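Local coordinates for protein lectin 2 (Agrocybe aegerita, PDB 4TQJ) that recognises and binds N-acetylglucosamine at the non-reducing end of glycans, as a fungal lectin built on a beta-propeller fold, at residues R171-L176 with W223-H228; V188-K193 with R230-L235. The protein carries 1 engineered substitution. One frame throughout, in Å; residues are numbered along the deposited sequence.

How the interactions relate
Both contacts join the same two neighbouring blades of the propeller, the sheet that holds strands 173-177 and 186-190 and the sheet that begins with strand 230-233. Interaction 2 is the core one: its four touching residues are all buried, and two valines, a phenylalanine and the aliphatic part of an arginine meet between two sheets. Interaction 1 is only partly buried; there a loop residue, Ile225, covers the start of strand 173-177. A water takes part in each, joining two carbonyls in interaction 1 and, weakly, a carbonyl to a guanidinium in interaction 2. The two are stitched together by His172 NE2 and Asp192 OD1, 2.7 Å apart in a probable hydrogen bond, and by the pairing of Leu173 with Phe190. No direct hydrogen bond crosses either contact.

Interaction 1. Residues R171-L176 with W223-H228; sequences RHLRFL and WKIGDH
Ile225 does most of the apolar work here, laying its CG1-CD1 arm against the backbone of Arg171 and His172 and the side chain of Leu173. Its CD1 meets Leu173 CD2 at 3.6 Å, the two side chains reaching for each other tip to tip. The same methyl rests on His172 O at 3.6 Å, and one carbon back, CG1 lies 3.6 Å from Arg171 N. A chi1 of -69° turns CG1 away from the isoleucine's own carbonyl carbon and against Arg171, and the bend at chi2 carries CD1 on to His172 O and Leu173.

The polar link is indirect. Water 1 is hydrogen-bonded to Arg171 O at 2.8 Å and to Trp223 O at 2.7 Å, bridging the two backbones beside the isoleucine. Within 223-228, the turn is closed by Lys224 N, which gives a nearly straight bond (173°) of 3.0 Å to His228 ND1 in the plane of the imidazole, and by the backbone bond from His228 N to Lys224 O. The side chains of Arg171 and His172 turn instead to Asp192.

The loop 223-228 leads from strand 210-213, the outer strand of one blade, into strand 230-233 of the next, so Ile225 packs where two propeller blades adjoin; Arg230 of strand 230-233 touches both Leu173 and Ile225.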
loop_
_atom_site.group_PDB
_atom_site.type_symbol
_atom_site.label_atom_id
_atom_site.label_comp_id
_atom_site.label_asym_id
_atom_site.label_seq_id
_atom_site.Cartn_x
_atom_site.Cartn_y
_atom_site.Cartn_z
ATOM N N ARG A 171 -29.989 23.799 1.767
ATOM C CA ARG A 171 -30.076 24.701 0.632
ATOM C C ARG A 171 -28.818 24.775 -0.243
ATOM O O ARG A 171 -28.914 24.973 -1.453
ATOM C CB ARG A 171 -30.453 26.107 1.123
ATOM C CG ARG A 171 -31.860 26.187 1.715
ATOM C CD ARG A 171 -32.214 27.575 2.255
ATOM N NE ARG A 171 -32.078 28.616 1.245
ATOM C CZ ARG A 171 -32.995 28.901 0.321
ATOM N NH1 ARG A 171 -34.124 28.209 0.260
ATOM N NH2 ARG A 171 -32.770 29.873 -0.556
ATOM N N HIS A 172 -27.661 24.591 0.376
ATOM C CA HIS A 172 -26.370 24.937 -0.224
ATOM C C HIS A 172 -25.364 23.797 -0.123
ATOM O O HIS A 172 -25.547 22.871 0.666
ATOM C CB HIS A 172 -25.816 26.183 0.475
ATOM C CG HIS A 172 -26.831 27.275 0.630
ATOM N ND1 HIS A 172 -27.144 27.836 1.851
ATOM C CD2 HIS A 172 -27.640 27.872 -0.277
ATOM C CE1 HIS A 172 -28.087 28.747 1.686
ATOM N NE2 HIS A 172 -28.406 28.789 0.404
ATOM N N LEU A 173 -24.300 23.883 -0.919
ATOM C CA LEU A 173 -23.236 22.888 -0.921
ATOM C C LEU A 173 -21.884 23.559 -0.741
ATOM O O LEU A 173 -21.621 24.603 -1.326
ATOM C CB LEU A 173 -23.226 22.116 -2.239
ATOM C CG LEU A 173 -24.519 21.348 -2.553
ATOM C CD1 LEU A 173 -24.542 20.967 -4.021
ATOM C CD2 LEU A 173 -24.644 20.109 -1.654
ATOM N N ARG A 174 -21.018 22.951 0.061
ATOM C CA ARG A 174 -19.692 23.504 0.258
ATOM C C ARG A 174 -18.649 22.410 0.116
ATOM O O ARG A 174 -18.633 21.466 0.892
ATOM C CB ARG A 174 -19.596 24.208 1.618
ATOM C CG ARG A 174 -20.272 25.601 1.625
ATOM C CD ARG A 174 -20.612 26.056 3.045
ATOM N NE ARG A 174 -21.664 25.217 3.613
ATOM C CZ ARG A 174 -22.130 25.313 4.856
ATOM N NH1 ARG A 174 -21.642 26.214 5.698
ATOM N NH2 ARG A 174 -23.082 24.488 5.262
ATOM N N PHE A 175 -17.791 22.558 -0.889
ATOM C CA PHE A 175 -16.800 21.543 -1.231
ATOM C C PHE A 175 -15.405 22.165 -1.234
ATOM O O PHE A 175 -15.256 23.379 -1.197
ATOM C CB PHE A 175 -17.060 20.969 -2.633
ATOM C CG PHE A 175 -18.420 20.344 -2.831
ATOM C CD1 PHE A 175 -18.949 20.242 -4.118
ATOM C CD2 PHE A 175 -19.145 19.819 -1.775
ATOM C CE1 PHE A 175 -20.180 19.656 -4.344
ATOM C CE2 PHE A 175 -20.380 19.226 -1.995
ATOM C CZ PHE A 175 -20.894 19.144 -3.287
ATOM N N LEU A 176 -14.382 21.324 -1.311
ATOM C CA LEU A 176 -13.014 21.791 -1.464
ATOM C C LEU A 176 -12.466 21.131 -2.719
ATOM O O LEU A 176 -12.618 19.939 -2.900
ATOM C CB LEU A 176 -12.168 21.407 -0.257
ATOM C CG LEU A 176 -12.599 21.922 1.122
ATOM C CD1 LEU A 176 -11.773 21.232 2.225
ATOM C CD2 LEU A 176 -12.492 23.442 1.195
ATOM N N TRP A 223 -31.923 24.446 -8.566
ATOM C CA TRP A 223 -31.205 23.255 -8.102
ATOM C C TRP A 223 -31.496 22.939 -6.627
ATOM O O TRP A 223 -31.139 23.719 -5.755
ATOM C CB TRP A 223 -29.695 23.464 -8.315
ATOM C CG TRP A 223 -29.351 23.510 -9.777
ATOM C CD1 TRP A 223 -29.503 24.578 -10.630
ATOM C CD2 TRP A 223 -28.851 22.431 -10.570
ATOM N NE1 TRP A 223 -29.113 24.222 -11.904
ATOM C CE2 TRP A 223 -28.715 22.907 -11.894
ATOM C CE3 TRP A 223 -28.499 21.106 -10.293
ATOM C CZ2 TRP A 223 -28.232 22.106 -12.936
ATOM C CZ3 TRP A 223 -28.029 20.306 -11.328
ATOM C CH2 TRP A 223 -27.906 20.809 -12.636
ATOM N N LYS A 224 -32.123 21.795 -6.342
ATOM C CA LYS A 224 -32.455 21.463 -4.953
ATOM C C LYS A 224 -31.572 20.370 -4.339
ATOM O O LYS A 224 -31.195 19.400 -5.009
ATOM C CB LYS A 224 -33.920 21.066 -4.814
ATOM C CG LYS A 224 -34.923 22.078 -5.348
ATOM C CD LYS A 224 -36.318 21.506 -5.127
ATOM C CE LYS A 224 -37.377 22.201 -5.969
ATOM N NZ LYS A 224 -38.696 21.494 -5.860
ATOM N N ILE A 225 -31.269 20.532 -3.050
ATOM C CA ILE A 225 -30.415 19.588 -2.329
ATOM C C ILE A 225 -30.826 18.108 -2.505
ATOM O O ILE A 225 -29.990 17.239 -2.756
ATOM C CB ILE A 225 -30.289 19.966 -0.834
ATOM C CG1 ILE A 225 -29.483 21.259 -0.699
ATOM C CG2 ILE A 225 -29.599 18.849 -0.050
ATOM C CD1 ILE A 225 -28.043 21.122 -1.233
ATOM N N GLY A 226 -32.094 17.769 -2.402
ATOM C CA GLY A 226 -32.337 16.338 -2.561
ATOM C C GLY A 226 -32.064 15.871 -3.990
ATOM O O GLY A 226 -31.183 15.049 -4.330
ATOM N N ASP A 227 -32.811 16.524 -4.850
ATOM C CA ASP A 227 -33.251 16.000 -6.105
ATOM C C ASP A 227 -32.242 16.184 -7.225
ATOM O O ASP A 227 -32.312 15.485 -8.234
ATOM C CB ASP A 227 -34.543 16.751 -6.409
ATOM C CG ASP A 227 -35.453 16.834 -5.187
ATOM O OD1 ASP A 227 -36.053 17.894 -4.931
ATOM O OD2 ASP A 227 -35.564 15.821 -4.472
ATOM N N HIS A 228 -31.313 17.119 -7.031
ATOM C CA HIS A 228 -30.373 17.526 -8.072
ATOM C C HIS A 228 -28.950 17.565 -7.551
ATOM O O HIS A 228 -28.431 18.643 -7.227
ATOM C CB HIS A 228 -30.738 18.900 -8.619
ATOM C CG HIS A 228 -32.170 19.012 -9.044
ATOM N ND1 HIS A 228 -33.063 19.862 -8.426
ATOM C CD2 HIS A 228 -32.869 18.370 -10.006
ATOM C CE1 HIS A 228 -34.247 19.747 -8.998
ATOM N NE2 HIS A 228 -34.159 18.841 -9.960
HETATM O O HOH W 1 -29.671 23.227 -3.526
#

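Interaction 2. Residues V188-K193 with R230-L235; sequences VGFGDK and RFVADL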
loop_
_atom_site.group_PDB
_atom_site.type_symbol
_atom_site.label_atom_id
_atom_site.label_comp_id
_atom_site.label_asym_id
_atom_site.label_seq_id
_atom_site.Cartn_x
_atom_site.Cartn_y
_atom_site.Cartn_z
ATOM N N VAL A 188 -15.295 25.819 -2.784
ATOM C CA VAL A 188 -16.336 25.937 -3.788
ATOM C C VAL A 188 -17.683 25.871 -3.094
ATOM O O VAL A 188 -18.031 24.839 -2.526
ATOM C CB VAL A 188 -16.267 24.790 -4.796
ATOM C CG1 VAL A 188 -17.392 24.930 -5.804
ATOM C CG2 VAL A 188 -14.901 24.764 -5.484
ATOM N N GLY A 189 -18.446 26.958 -3.154
ATOM C CA GLY A 189 -19.739 27.006 -2.494
ATOM C C GLY A 189 -20.910 27.278 -3.427
ATOM O O GLY A 189 -20.903 28.259 -4.168
ATOM N N PHE A 190 -21.915 26.404 -3.388
ATOM C CA PHE A 190 -23.126 26.587 -4.180
ATOM C C PHE A 190 -24.130 27.307 -3.294
ATOM O O PHE A 190 -24.773 26.687 -2.459
ATOM C CB PHE A 190 -23.699 25.234 -4.627
ATOM C CG PHE A 190 -22.806 24.473 -5.569
ATOM C CD1 PHE A 190 -23.175 24.293 -6.904
ATOM C CD2 PHE A 190 -21.602 23.934 -5.127
ATOM C CE1 PHE A 190 -22.364 23.596 -7.765
ATOM C CE2 PHE A 190 -20.770 23.230 -5.991
ATOM C CZ PHE A 190 -21.147 23.065 -7.315
ATOM N N GLY A 191 -24.233 28.619 -3.456
ATOM C CA GLY A 191 -25.073 29.437 -2.596
ATOM C C GLY A 191 -26.510 29.593 -3.072
ATOM O O GLY A 191 -27.098 28.677 -3.662
ATOM N N ASP A 192 -27.097 30.756 -2.806
ATOM C CA ASP A 192 -28.468 30.985 -3.217
ATOM C C ASP A 192 -28.538 31.320 -4.706
ATOM O O ASP A 192 -29.252 30.660 -5.459
ATOM C CB ASP A 192 -29.117 32.087 -2.367
ATOM C CG ASP A 192 -29.562 31.587 -1.004
ATOM O OD1 ASP A 192 -30.066 30.444 -0.898
ATOM O OD2 ASP A 192 -29.405 32.335 -0.021
ATOM N N LYS A 193 -27.774 32.323 -5.131
ATOM C CA LYS A 193 -27.828 32.778 -6.510
ATOM C C LYS A 193 -26.543 32.570 -7.321
ATOM O O LYS A 193 -26.530 32.844 -8.509
ATOM C CB LYS A 193 -28.287 34.242 -6.550
ATOM C CG LYS A 193 -29.480 34.489 -5.608
ATOM C CD LYS A 193 -30.492 35.437 -6.194
ATOM C CE LYS A 193 -30.862 35.044 -7.606
ATOM N NZ LYS A 193 -32.303 34.723 -7.768
ATOM N N ARG A 230 -24.987 17.738 -7.188
ATOM C CA ARG A 230 -23.945 18.488 -7.884
ATOM C C ARG A 230 -22.569 18.038 -7.425
ATOM O O ARG A 230 -22.369 17.704 -6.252
ATOM C CB ARG A 230 -24.103 19.990 -7.661
ATOM C CG ARG A 230 -25.176 20.623 -8.558
ATOM C CD ARG A 230 -25.940 21.703 -7.794
ATOM N NE ARG A 230 -26.910 21.111 -6.870
ATOM C CZ ARG A 230 -27.484 21.761 -5.857
ATOM N NH1 ARG A 230 -27.184 23.038 -5.618
ATOM N NH2 ARG A 230 -28.353 21.130 -5.075
ATOM N N PHE A 231 -21.622 18.075 -8.352
ATOM C CA PHE A 231 -20.283 17.561 -8.110
ATOM C C PHE A 231 -19.211 18.491 -8.647
ATOM O O PHE A 231 -19.435 19.246 -9.599
ATOM C CB PHE A 231 -20.109 16.213 -8.815
ATOM C CG PHE A 231 -21.225 15.249 -8.579
ATOM C CD1 PHE A 231 -21.160 14.338 -7.534
ATOM C CD2 PHE A 231 -22.336 15.244 -9.401
ATOM C CE1 PHE A 231 -22.185 13.431 -7.313
ATOM C CE2 PHE A 231 -23.377 14.341 -9.190
ATOM C CZ PHE A 231 -23.294 13.424 -8.143
ATOM N N VAL A 232 -18.025 18.408 -8.060
ATOM C CA VAL A 232 -16.852 19.038 -8.658
ATOM C C VAL A 232 -15.854 17.954 -9.025
ATOM O O VAL A 232 -15.615 17.039 -8.247
ATOM C CB VAL A 232 -16.217 20.086 -7.729
ATOM C CG1 VAL A 232 -17.129 21.299 -7.634
ATOM C CG2 VAL A 232 -15.977 19.493 -6.356
ATOM N N ALA A 233 -15.284 18.041 -10.217
ATOM C CA ALA A 233 -14.475 16.939 -10.717
ATOM C C ALA A 233 -13.812 17.372 -11.996
ATOM O O ALA A 233 -14.386 18.144 -12.751
ATOM C CB ALA A 233 -15.360 15.708 -10.970
ATOM N N ASP A 234 -12.601 16.885 -12.245
ATOM C CA ASP A 234 -11.928 17.189 -13.490
ATOM C C ASP A 234 -12.545 16.387 -14.620
ATOM O O ASP A 234 -12.424 15.162 -14.648
ATOM C CB ASP A 234 -10.444 16.862 -13.396
ATOM C CG ASP A 234 -9.673 17.366 -14.587
ATOM O OD1 ASP A 234 -10.298 18.021 -15.455
ATOM O OD2 ASP A 234 -8.445 17.135 -14.641
ATOM N N LEU A 235 -13.191 17.095 -15.547
ATOM C CA LEU A 235 -13.842 16.497 -16.709
ATOM C C LEU A 235 -13.070 16.745 -18.012
ATOM O O LEU A 235 -13.509 16.330 -19.081
ATOM C CB LEU A 235 -15.258 17.081 -16.855
ATOM C CG LEU A 235 -16.149 16.960 -15.610
ATOM C CD1 LEU A 235 -17.552 17.528 -15.872
ATOM C CD2 LEU A 235 -16.228 15.531 -15.125
HETATM O O HOH W 2 -27.720 25.978 -3.934
#
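In Phe190 and Arg230 alike CG stands opposite the carbonyl carbon (chi1 -65° and -80°), and the arginine chain then bends at chi2 and chi3, which brings its methylene carbons alongside the phenyl ring. The side chains run past each other in opposite directions: Arg230 CD lies 3.9 Å from Phe190 CD1, and Arg230 CB is 4.0 Å from Phe190 CE1. Ring and guanidinium planes stand 88° apart, so there is no flat stacking of the two groups; the contact is made by the aliphatic part of the arginine.

Farther along, Val232 CG1 sits at the edge of the Phe190 ring, 4.4 Å from CZ, and touches Val188 CG1 at 4.1 Å. This one methyl thus touches both Val188 and Phe190, and the two valines, too, slide past each other in opposite directions.

The guanidinium is held by backbone carbonyls: NE bonds to His228 O and NH1 to Phe216 O. Water 2 lies at its edge, in plane, hydrogen-bonded to Gly191 O at 2.8 Å and accepting a weak bond from Arg230 NH1.

Strands 188-190 and 230-233 run nearly antiparallel in direction but belong to different sheets, their axes 9.7 Å apart, as in the face-to-face packing of adjacent propeller blades. Leu173 and Phe175 of strand 173-177 and Ile243 of strand 242-246 pack against it.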